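Local coordinates for protein glycerol dehydratase (Clostridium butyricum, PDB 1R9D) that probably dehydrates glycerol without vitamin B12, as a lyase of the glycyl radical enzyme family related to pyruvate formate lyase, at residues E141-A146 / V499-C504; C149-V154 / L453-E458; A493-F498 / L618-E623. All coordinates share one frame; numbering follows the deposited sequence.

Contact 1 (E141-A146 / V499-C504)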
loop_
_atom_site.group_PDB
_atom_site.type_symbol
_atom_site.label_atom_id
_atom_site.label_comp_id
_atom_site.label_asym_id
_atom_site.label_seq_id
_atom_site.Cartn_x
_atom_site.Cartn_y
_atom_site.Cartn_z
ATOM N N GLU A 141 -4.683 10.174 -18.116
ATOM C CA GLU A 141 -5.066 11.483 -18.624
ATOM C C GLU A 141 -6.370 11.402 -19.413
ATOM O O GLU A 141 -7.218 12.289 -19.314
ATOM C CB GLU A 141 -3.958 12.065 -19.501
ATOM C CG GLU A 141 -4.208 13.510 -19.909
ATOM C CD GLU A 141 -4.574 14.394 -18.725
ATOM O OE1 GLU A 141 -3.766 14.487 -17.772
ATOM O OE2 GLU A 141 -5.672 14.994 -18.749
ATOM N N GLU A 142 -6.537 10.337 -20.190
ATOM C CA GLU A 142 -7.756 10.177 -20.971
ATOM C C GLU A 142 -8.978 10.036 -20.066
ATOM O O GLU A 142 -10.056 10.532 -20.394
ATOM C CB GLU A 142 -7.644 8.967 -21.900
ATOM C CG GLU A 142 -8.932 8.640 -22.633
ATOM C CD GLU A 142 -8.730 7.637 -23.752
ATOM O OE1 GLU A 142 -7.909 6.710 -23.583
ATOM O OE2 GLU A 142 -9.402 7.769 -24.797
ATOM N N THR A 143 -8.819 9.368 -18.924
ATOM C CA THR A 143 -9.940 9.211 -18.001
ATOM C C THR A 143 -10.281 10.553 -17.358
ATOM O O THR A 143 -11.452 10.890 -17.186
ATOM C CB THR A 143 -9.632 8.182 -16.892
ATOM O OG1 THR A 143 -9.563 6.869 -17.461
ATOM C CG2 THR A 143 -10.723 8.202 -15.831
ATOM N N ARG A 144 -9.254 11.320 -17.005
ATOM C CA ARG A 144 -9.463 12.628 -16.396
ATOM C C ARG A 144 -10.281 13.517 -17.328
ATOM O O ARG A 144 -11.177 14.239 -16.889
ATOM C CB ARG A 144 -8.118 13.295 -16.095
ATOM C CG ARG A 144 -7.317 12.602 -15.006
ATOM C CD ARG A 144 -5.879 13.099 -14.974
ATOM N NE ARG A 144 -5.092 12.392 -13.969
ATOM C CZ ARG A 144 -3.792 12.133 -14.079
ATOM N NH1 ARG A 144 -3.121 12.520 -15.158
ATOM N NH2 ARG A 144 -3.162 11.484 -13.110
ATOM N N GLU A 145 -9.973 13.463 -18.620
ATOM C CA GLU A 145 -10.702 14.272 -19.588
ATOM C C GLU A 145 -12.157 13.821 -19.668
ATOM O O GLU A 145 -13.071 14.644 -19.646
ATOM C CB GLU A 145 -10.048 14.172 -20.963
ATOM C CG GLU A 145 -8.590 14.590 -20.966
ATOM C CD GLU A 145 -8.030 14.733 -22.363
ATOM O OE1 GLU A 145 -8.201 13.796 -23.171
ATOM O OE2 GLU A 145 -7.413 15.782 -22.652
ATOM N N ALA A 146 -12.365 12.510 -19.749
ATOM C CA ALA A 146 -13.715 11.957 -19.824
ATOM C C ALA A 146 -14.547 12.342 -18.598
ATOM O O ALA A 146 -15.751 12.575 -18.700
ATOM C CB ALA A 146 -13.649 10.434 -19.956
ATOM N N VAL A 499 -18.963 4.883 -20.383
ATOM C CA VAL A 499 -19.196 3.991 -19.254
ATOM C C VAL A 499 -17.847 3.392 -18.852
ATOM O O VAL A 499 -17.563 3.219 -17.672
ATOM C CB VAL A 499 -20.185 2.855 -19.600
ATOM C CG1 VAL A 499 -20.229 1.839 -18.465
ATOM C CG2 VAL A 499 -21.578 3.433 -19.812
ATOM N N LYS A 500 -17.006 3.097 -19.840
ATOM C CA LYS A 500 -15.691 2.536 -19.559
ATOM C C LYS A 500 -14.886 3.469 -18.652
ATOM O O LYS A 500 -14.316 3.038 -17.649
ATOM C CB LYS A 500 -14.909 2.307 -20.856
ATOM C CG LYS A 500 -13.572 1.613 -20.635
ATOM C CD LYS A 500 -12.476 2.158 -21.536
ATOM C CE LYS A 500 -12.791 1.971 -23.007
ATOM N NZ LYS A 500 -11.680 2.488 -23.862
ATOM N N HIS A 501 -14.840 4.752 -18.995
ATOM C CA HIS A 501 -14.074 5.689 -18.180
ATOM C C HIS A 501 -14.687 6.000 -16.822
ATOM O O HIS A 501 -13.965 6.295 -15.869
ATOM C CB HIS A 501 -13.794 6.959 -18.985
ATOM C CG HIS A 501 -12.782 6.748 -20.068
ATOM N ND1 HIS A 501 -11.456 6.485 -19.798
ATOM C CD2 HIS A 501 -12.916 6.662 -21.413
ATOM C CE1 HIS A 501 -10.817 6.243 -20.930
ATOM N NE2 HIS A 501 -11.681 6.343 -21.925
ATOM N N MET A 502 -16.010 5.916 -16.719
ATOM C CA MET A 502 -16.676 6.156 -15.446
ATOM C C MET A 502 -16.299 5.023 -14.491
ATOM O O MET A 502 -15.971 5.252 -13.324
ATOM C CB MET A 502 -18.199 6.184 -15.631
ATOM C CG MET A 502 -18.985 6.117 -14.322
ATOM S SD MET A 502 -20.774 6.149 -14.548
ATOM C CE MET A 502 -21.058 4.517 -15.255
ATOM N N CYS A 503 -16.335 3.792 -14.989
ATOM C CA CYS A 503 -16.002 2.651 -14.149
ATOM C C CYS A 503 -14.522 2.625 -13.779
ATOM O O CYS A 503 -14.160 2.257 -12.655
ATOM C CB CYS A 503 -16.437 1.355 -14.837
ATOM S SG CYS A 503 -18.244 1.226 -14.912
ATOM N N CYS A 504 -13.663 3.034 -14.706
ATOM C CA CYS A 504 -12.231 3.079 -14.424
ATOM C C CYS A 504 -11.962 4.146 -13.362
ATOM O O CYS A 504 -11.172 3.925 -12.445
ATOM C CB CYS A 504 -11.436 3.391 -15.697
ATOM S SG CYS A 504 -11.481 2.053 -16.921
#
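Thr143 and His501 share the one hydrogen bond of this contact: Thr143 OG1 lies 3.0 Å from His501 ND1, at the edge of the imidazole and in its plane. Either group could be the donor. Thr143 OG1 is also hydrogen-bonded to Thr140 OG1 one turn earlier, and a small hydroxyl that can both give and accept suits this place between a ring nitrogen and a second hydroxyl. The CB of His501 points toward 141-146, and chi1 (-72°) sets its CG beside the backbone N, anti to the carbonyl carbon.

The remaining contacts are van der Waals. Ala146 CB packs 3.6 Å from His501 CB, and a methyl group is small enough to let the two backbones come close, with the CA atoms of Thr143 and His501 5.4 Å apart. The side chain of Glu142 crosses His501 at about a right angle, its CG 3.5 Å from His501 CE1. Its chain is extended, and the carboxylate turns to Tyr497, whose OH hydrogen-bonds to Glu142 OE2; the Tyr497 ring in turn meets His501 edge-to-face. Glu142 and Tyr497, joined by that bond, both border the imidazole. Over its opposite faces lie Glu142 O and Lys500 CD, each offset toward the rim. Thr143 CG2 completes the packing, 3.8 Å from His501 O.

The segment axes come within 9.2 Å at a crossing angle of -106°. This is a steep helix-helix crossing, in which the short helix 141-147 lies across the long helix 484-516 within the pyruvate formate lyase-like region.

Contact 2 (C149-V154 / L453-E458)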
loop_
_atom_site.group_PDB
_atom_site.type_symbol
_atom_site.label_atom_id
_atom_site.label_comp_id
_atom_site.label_asym_id
_atom_site.label_seq_id
_atom_site.Cartn_x
_atom_site.Cartn_y
_atom_site.Cartn_z
ATOM N N CYS A 149 -16.112 15.976 -18.995
ATOM C CA CYS A 149 -16.825 16.238 -20.249
ATOM C C CYS A 149 -18.322 16.485 -20.073
ATOM O O CYS A 149 -19.060 16.521 -21.057
ATOM C CB CYS A 149 -16.650 15.056 -21.213
ATOM S SG CYS A 149 -15.026 14.937 -21.968
ATOM N N ASP A 150 -18.770 16.648 -18.833
ATOM C CA ASP A 150 -20.189 16.865 -18.550
ATOM C C ASP A 150 -21.062 15.689 -18.988
ATOM O O ASP A 150 -22.189 15.888 -19.448
ATOM C CB ASP A 150 -20.707 18.145 -19.229
ATOM C CG ASP A 150 -20.307 19.410 -18.490
ATOM O OD1 ASP A 150 -19.844 19.316 -17.330
ATOM O OD2 ASP A 150 -20.474 20.509 -19.069
ATOM N N VAL A 151 -20.544 14.469 -18.864
ATOM C CA VAL A 151 -21.318 13.285 -19.223
ATOM C C VAL A 151 -21.667 12.501 -17.957
ATOM O O VAL A 151 -22.773 11.975 -17.824
ATOM C CB VAL A 151 -20.548 12.369 -20.203
ATOM C CG1 VAL A 151 -21.292 11.052 -20.387
ATOM C CG2 VAL A 151 -20.397 13.065 -21.550
ATOM N N PHE A 152 -20.718 12.420 -17.027
ATOM C CA PHE A 152 -20.959 11.717 -15.774
ATOM C C PHE A 152 -20.143 12.349 -14.650
ATOM O O PHE A 152 -19.265 13.173 -14.904
ATOM C CB PHE A 152 -20.612 10.225 -15.923
ATOM C CG PHE A 152 -19.150 9.951 -16.149
ATOM C CD1 PHE A 152 -18.262 9.891 -15.078
ATOM C CD2 PHE A 152 -18.656 9.765 -17.436
ATOM C CE1 PHE A 152 -16.905 9.651 -15.287
ATOM C CE2 PHE A 152 -17.300 9.523 -17.657
ATOM C CZ PHE A 152 -16.422 9.466 -16.580
ATOM N N THR A 153 -20.454 11.982 -13.413
ATOM C CA THR A 153 -19.728 12.500 -12.259
ATOM C C THR A 153 -19.453 11.391 -11.256
ATOM O O THR A 153 -20.327 10.582 -10.962
ATOM C CB THR A 153 -20.511 13.611 -11.525
ATOM O OG1 THR A 153 -19.813 13.961 -10.321
ATOM C CG2 THR A 153 -21.912 13.144 -11.159
ATOM N N VAL A 154 -18.227 11.356 -10.744
ATOM C CA VAL A 154 -17.844 10.365 -9.747
ATOM C C VAL A 154 -17.451 11.127 -8.489
ATOM O O VAL A 154 -16.661 10.655 -7.678
ATOM C CB VAL A 154 -16.650 9.500 -10.221
ATOM C CG1 VAL A 154 -17.096 8.558 -11.339
ATOM C CG2 VAL A 154 -15.521 10.388 -10.714
ATOM N N LEU A 453 -27.628 9.895 -19.304
ATOM C CA LEU A 453 -28.033 9.159 -20.498
ATOM C C LEU A 453 -28.417 10.083 -21.653
ATOM O O LEU A 453 -28.172 9.763 -22.818
ATOM C CB LEU A 453 -29.210 8.244 -20.171
ATOM C CG LEU A 453 -28.995 7.166 -19.107
ATOM C CD1 LEU A 453 -30.347 6.549 -18.763
ATOM C CD2 LEU A 453 -28.013 6.110 -19.610
ATOM N N ALA A 454 -29.016 11.226 -21.331
ATOM C CA ALA A 454 -29.432 12.180 -22.359
ATOM C C ALA A 454 -28.249 12.739 -23.152
ATOM O O ALA A 454 -28.363 13.005 -24.350
ATOM C CB ALA A 454 -30.229 13.320 -21.722
ATOM N N ARG A 455 -27.114 12.922 -22.485
ATOM C CA ARG A 455 -25.925 13.437 -23.154
ATOM C C ARG A 455 -25.422 12.458 -24.202
ATOM O O ARG A 455 -24.832 12.863 -25.199
ATOM C CB ARG A 455 -24.824 13.717 -22.130
ATOM C CG ARG A 455 -25.086 14.955 -21.289
ATOM C CD ARG A 455 -24.680 16.209 -22.050
ATOM N NE ARG A 455 -23.226 16.305 -22.139
ATOM C CZ ARG A 455 -22.571 17.063 -23.011
ATOM N NH1 ARG A 455 -23.237 17.803 -23.882
ATOM N NH2 ARG A 455 -21.243 17.078 -23.010
ATOM N N ILE A 456 -25.644 11.164 -23.976
ATOM C CA ILE A 456 -25.203 10.155 -24.933
ATOM C C ILE A 456 -26.020 10.295 -26.225
ATOM O O ILE A 456 -25.502 10.086 -27.323
ATOM C CB ILE A 456 -25.353 8.721 -24.348
ATOM C CG1 ILE A 456 -24.473 8.577 -23.100
ATOM C CG2 ILE A 456 -24.947 7.678 -25.387
ATOM C CD1 ILE A 456 -22.982 8.822 -23.346
ATOM N N VAL A 457 -27.294 10.657 -26.097
ATOM C CA VAL A 457 -28.127 10.842 -27.284
ATOM C C VAL A 457 -27.610 12.063 -28.045
ATOM O O VAL A 457 -27.487 12.035 -29.265
ATOM C CB VAL A 457 -29.610 11.070 -26.917
ATOM C CG1 VAL A 457 -30.398 11.462 -28.162
ATOM C CG2 VAL A 457 -30.202 9.803 -26.309
ATOM N N GLU A 458 -27.294 13.128 -27.312
ATOM C CA GLU A 458 -26.782 14.357 -27.916
ATOM C C GLU A 458 -25.468 14.089 -28.649
ATOM O O GLU A 458 -25.250 14.578 -29.761
ATOM C CB GLU A 458 -26.580 15.426 -26.831
ATOM C CG GLU A 458 -26.083 16.769 -27.344
ATOM C CD GLU A 458 -26.012 17.839 -26.257
ATOM O OE1 GLU A 458 -25.707 19.003 -26.594
ATOM O OE2 GLU A 458 -26.257 17.522 -25.070
#
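Arg455 NE gives the shortest polar bond here, 2.9 Å to Asp150 O, reaching that oxygen from above the carbonyl plane. Its neighbour NH2 donates to Cys149 O at 3.0 Å, nearly in line with that C=O (166° at the oxygen). Both bonds are bent at the hydrogen, the NE one to 136°. One guanidinium thus grips two successive carbonyls of the turn before strand 152-153. The bends of the Arg455 chain at chi2 and chi3 set CD and NE on a compact path beside the carbonyl of Asp150. Arginine suits the place because its several N-H groups point in different directions: NH1 is left for acid partners, in salt bridges to Asp466 and to Glu458 OE2, the latter through a weak hydrogen bond of 3.3 Å. These carboxylates probably balance the charge of a largely buried side chain.

Beside this polar grip, Val151 CG1 meets Ile456 CD1 at 4.1 Å, the two branched side chains crossing at about a right angle. Ile456 also packs on Tyr491 and Gln494 of helix 484-516, and Val151 is hydrogen-bonded through its backbone to Asn452.

The arrangement is a buried arginine donating to two successive main-chain carbonyls, at the junction where strand 152-153 runs antiparallel to strand 449-452, which is followed by helix 453-461.

Contact 3 (A493-F498 / L618-E623)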
loop_
_atom_site.group_PDB
_atom_site.type_symbol
_atom_site.label_atom_id
_atom_site.label_comp_id
_atom_site.label_asym_id
_atom_site.label_seq_id
_atom_site.Cartn_x
_atom_site.Cartn_y
_atom_site.Cartn_z
ATOM N N ALA A 493 -21.939 2.836 -29.170
ATOM C CA ALA A 493 -20.514 3.159 -29.209
ATOM C C ALA A 493 -20.172 4.319 -28.276
ATOM O O ALA A 493 -19.117 4.316 -27.629
ATOM C CB ALA A 493 -20.087 3.489 -30.634
ATOM N N GLN A 494 -21.047 5.319 -28.220
ATOM C CA GLN A 494 -20.820 6.455 -27.327
ATOM C C GLN A 494 -20.965 5.977 -25.879
ATOM O O GLN A 494 -20.162 6.325 -25.015
ATOM C CB GLN A 494 -21.836 7.573 -27.587
ATOM C CG GLN A 494 -21.667 8.318 -28.907
ATOM C CD GLN A 494 -20.342 9.064 -29.017
ATOM O OE1 GLN A 494 -19.835 9.615 -28.036
ATOM N NE2 GLN A 494 -19.786 9.101 -30.224
ATOM N N MET A 495 -21.999 5.181 -25.627
ATOM C CA MET A 495 -22.261 4.649 -24.290
ATOM C C MET A 495 -21.053 3.857 -23.795
ATOM O O MET A 495 -20.595 4.032 -22.663
ATOM C CB MET A 495 -23.491 3.732 -24.321
ATOM C CG MET A 495 -24.016 3.306 -22.951
ATOM S SD MET A 495 -24.881 4.634 -22.078
ATOM C CE MET A 495 -26.478 4.637 -22.938
ATOM N N GLU A 496 -20.539 2.988 -24.657
ATOM C CA GLU A 496 -19.393 2.150 -24.323
ATOM C C GLU A 496 -18.168 2.931 -23.867
ATOM O O GLU A 496 -17.527 2.576 -22.873
ATOM C CB GLU A 496 -19.026 1.285 -25.530
ATOM C CG GLU A 496 -17.745 0.485 -25.373
ATOM C CD GLU A 496 -17.436 -0.341 -26.606
ATOM O OE1 GLU A 496 -17.412 0.236 -27.721
ATOM O OE2 GLU A 496 -17.217 -1.564 -26.466
ATOM N N TYR A 497 -17.846 3.996 -24.593
ATOM C CA TYR A 497 -16.682 4.809 -24.277
ATOM C C TYR A 497 -16.772 5.495 -22.918
ATOM O O TYR A 497 -15.855 5.399 -22.103
ATOM C CB TYR A 497 -16.473 5.873 -25.357
ATOM C CG TYR A 497 -15.245 6.734 -25.128
ATOM C CD1 TYR A 497 -13.974 6.256 -25.436
ATOM C CD2 TYR A 497 -15.352 8.007 -24.568
ATOM C CE1 TYR A 497 -12.834 7.019 -25.195
ATOM C CE2 TYR A 497 -14.212 8.784 -24.318
ATOM C CZ TYR A 497 -12.959 8.278 -24.635
ATOM O OH TYR A 497 -11.822 9.018 -24.386
ATOM N N PHE A 498 -17.875 6.190 -22.669
ATOM C CA PHE A 498 -18.014 6.896 -21.403
ATOM C C PHE A 498 -18.273 6.005 -20.194
ATOM O O PHE A 498 -17.836 6.330 -19.091
ATOM C CB PHE A 498 -19.079 7.985 -21.538
ATOM C CG PHE A 498 -18.648 9.124 -22.416
ATOM C CD1 PHE A 498 -17.721 10.057 -21.959
ATOM C CD2 PHE A 498 -19.106 9.224 -23.725
ATOM C CE1 PHE A 498 -17.249 11.074 -22.795
ATOM C CE2 PHE A 498 -18.639 10.239 -24.572
ATOM C CZ PHE A 498 -17.710 11.163 -24.105
ATOM N N LEU A 618 -31.238 -0.466 -21.295
ATOM C CA LEU A 618 -30.484 -1.714 -21.319
ATOM C C LEU A 618 -29.099 -1.555 -21.917
ATOM O O LEU A 618 -28.177 -2.271 -21.535
ATOM C CB LEU A 618 -31.258 -2.794 -22.085
ATOM C CG LEU A 618 -32.275 -3.568 -21.243
ATOM C CD1 LEU A 618 -33.189 -4.409 -22.148
ATOM C CD2 LEU A 618 -31.528 -4.459 -20.252
ATOM N N VAL A 619 -28.943 -0.634 -22.865
ATOM C CA VAL A 619 -27.634 -0.414 -23.470
ATOM C C VAL A 619 -26.681 0.057 -22.367
ATOM O O VAL A 619 -25.536 -0.390 -22.286
ATOM C CB VAL A 619 -27.707 0.642 -24.588
ATOM C CG1 VAL A 619 -26.307 0.994 -25.078
ATOM C CG2 VAL A 619 -28.550 0.094 -25.746
ATOM N N TYR A 620 -27.164 0.961 -21.521
ATOM C CA TYR A 620 -26.365 1.459 -20.403
ATOM C C TYR A 620 -26.081 0.311 -19.425
ATOM O O TYR A 620 -24.937 0.070 -19.037
ATOM C CB TYR A 620 -27.128 2.561 -19.667
ATOM C CG TYR A 620 -26.506 2.945 -18.342
ATOM C CD1 TYR A 620 -25.325 3.687 -18.294
ATOM C CD2 TYR A 620 -27.079 2.536 -17.142
ATOM C CE1 TYR A 620 -24.728 4.014 -17.080
ATOM C CE2 TYR A 620 -26.486 2.858 -15.912
ATOM C CZ TYR A 620 -25.311 3.597 -15.894
ATOM O OH TYR A 620 -24.721 3.933 -14.693
ATOM N N CYS A 621 -27.132 -0.402 -19.041
ATOM C CA CYS A 621 -26.994 -1.497 -18.086
ATOM C C CYS A 621 -26.028 -2.598 -18.534
ATOM O O CYS A 621 -25.242 -3.098 -17.727
ATOM C CB CYS A 621 -28.373 -2.090 -17.769
ATOM S SG CYS A 621 -29.497 -0.953 -16.859
ATOM N N ARG A 622 -26.075 -2.967 -19.811
ATOM C CA ARG A 622 -25.186 -4.012 -20.321
ATOM C C ARG A 622 -23.723 -3.581 -20.297
ATOM O O ARG A 622 -22.833 -4.412 -20.114
ATOM C CB ARG A 622 -25.572 -4.410 -21.748
ATOM C CG ARG A 622 -26.956 -5.025 -21.877
ATOM C CD ARG A 622 -27.256 -5.350 -23.333
ATOM N NE ARG A 622 -28.644 -5.750 -23.546
ATOM C CZ ARG A 622 -29.473 -5.130 -24.381
ATOM N NH1 ARG A 622 -29.055 -4.080 -25.081
ATOM N NH2 ARG A 622 -30.721 -5.561 -24.520
ATOM N N GLU A 623 -23.469 -2.291 -20.488
ATOM C CA GLU A 623 -22.101 -1.801 -20.448
ATOM C C GLU A 623 -21.576 -1.865 -19.013
ATOM O O GLU A 623 -20.474 -2.351 -18.774
ATOM C CB GLU A 623 -22.009 -0.355 -20.956
ATOM C CG GLU A 623 -22.238 -0.167 -22.455
ATOM C CD GLU A 623 -21.348 -1.046 -23.316
ATOM O OE1 GLU A 623 -20.137 -1.158 -23.020
ATOM O OE2 GLU A 623 -21.859 -1.617 -24.305
HETATM O O HOH W 1 -18.363 0.231 -21.477
#
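The Tyr620 ring takes Met495 SD at its edge, in plane, with the sulfur 5.2 Å from the ring centroid and 85° off the normal: a Met-aromatic contact between two packed helices. Phe451 of strand 449-452 also meets this ring.

Helices 484-516 and 607-624 run in roughly the same direction, their segment axes crossing at -37° and 9.6 Å apart at closest. Met495 packs between the two helices. Its CG leaves anti to the backbone N (chi1 -170°), and the chain then bends at chi2 and chi3 to lay the thioether against the second helix. Along this bent chain it touches Val619, Tyr620 and Glu623: CG meets Val619 CG1 at 3.9 Å, while SD and CE lie against Tyr620 CB. An unbranched, flexible methionine can follow three such different neighbours, and the beta-branched valine offers it a compact wall.

At one border the wall turns polar. Glu623 CG still packs on Met495 CG, but Glu623 OE1 lies 3.6 Å from Glu496 CA and also touches the CB and CG of Glu496. The two carboxylates come near each other as well, with Glu623 OE1 4.5 Å from Glu496 OE2. Lys626, which forms a salt bridge with Glu623 and a long, weak ion pair with Glu496, probably eases the repulsion of these like charges. One water joins the helices here, donating to Glu496 O at 2.9 Å and to Glu623 OE1 at 2.7 Å.

In the fold
From the N terminus, helix 141-147 runs almost directly into strand 152-153, so contacts 1 and 2 begin side by side. Contact 2 closes first, some 300 residues later, when the chain reaches helix 453-461; contact 1 closes on helix 484-516 and encloses that loop. Contact 3 opens on the same long helix, just before the segment that closes contact 1, and closes on helix 607-624, so contacts 1 and 3 cross while 2 and 3 follow in series. Contacts 1 and 3 share helix 484-516, and contact 2 packs against it. Phe152 packs on Met502 and Phe498 O, and Leu453 on Tyr620, tying the three contacts into one region of the pyruvate formate lyase-like fold.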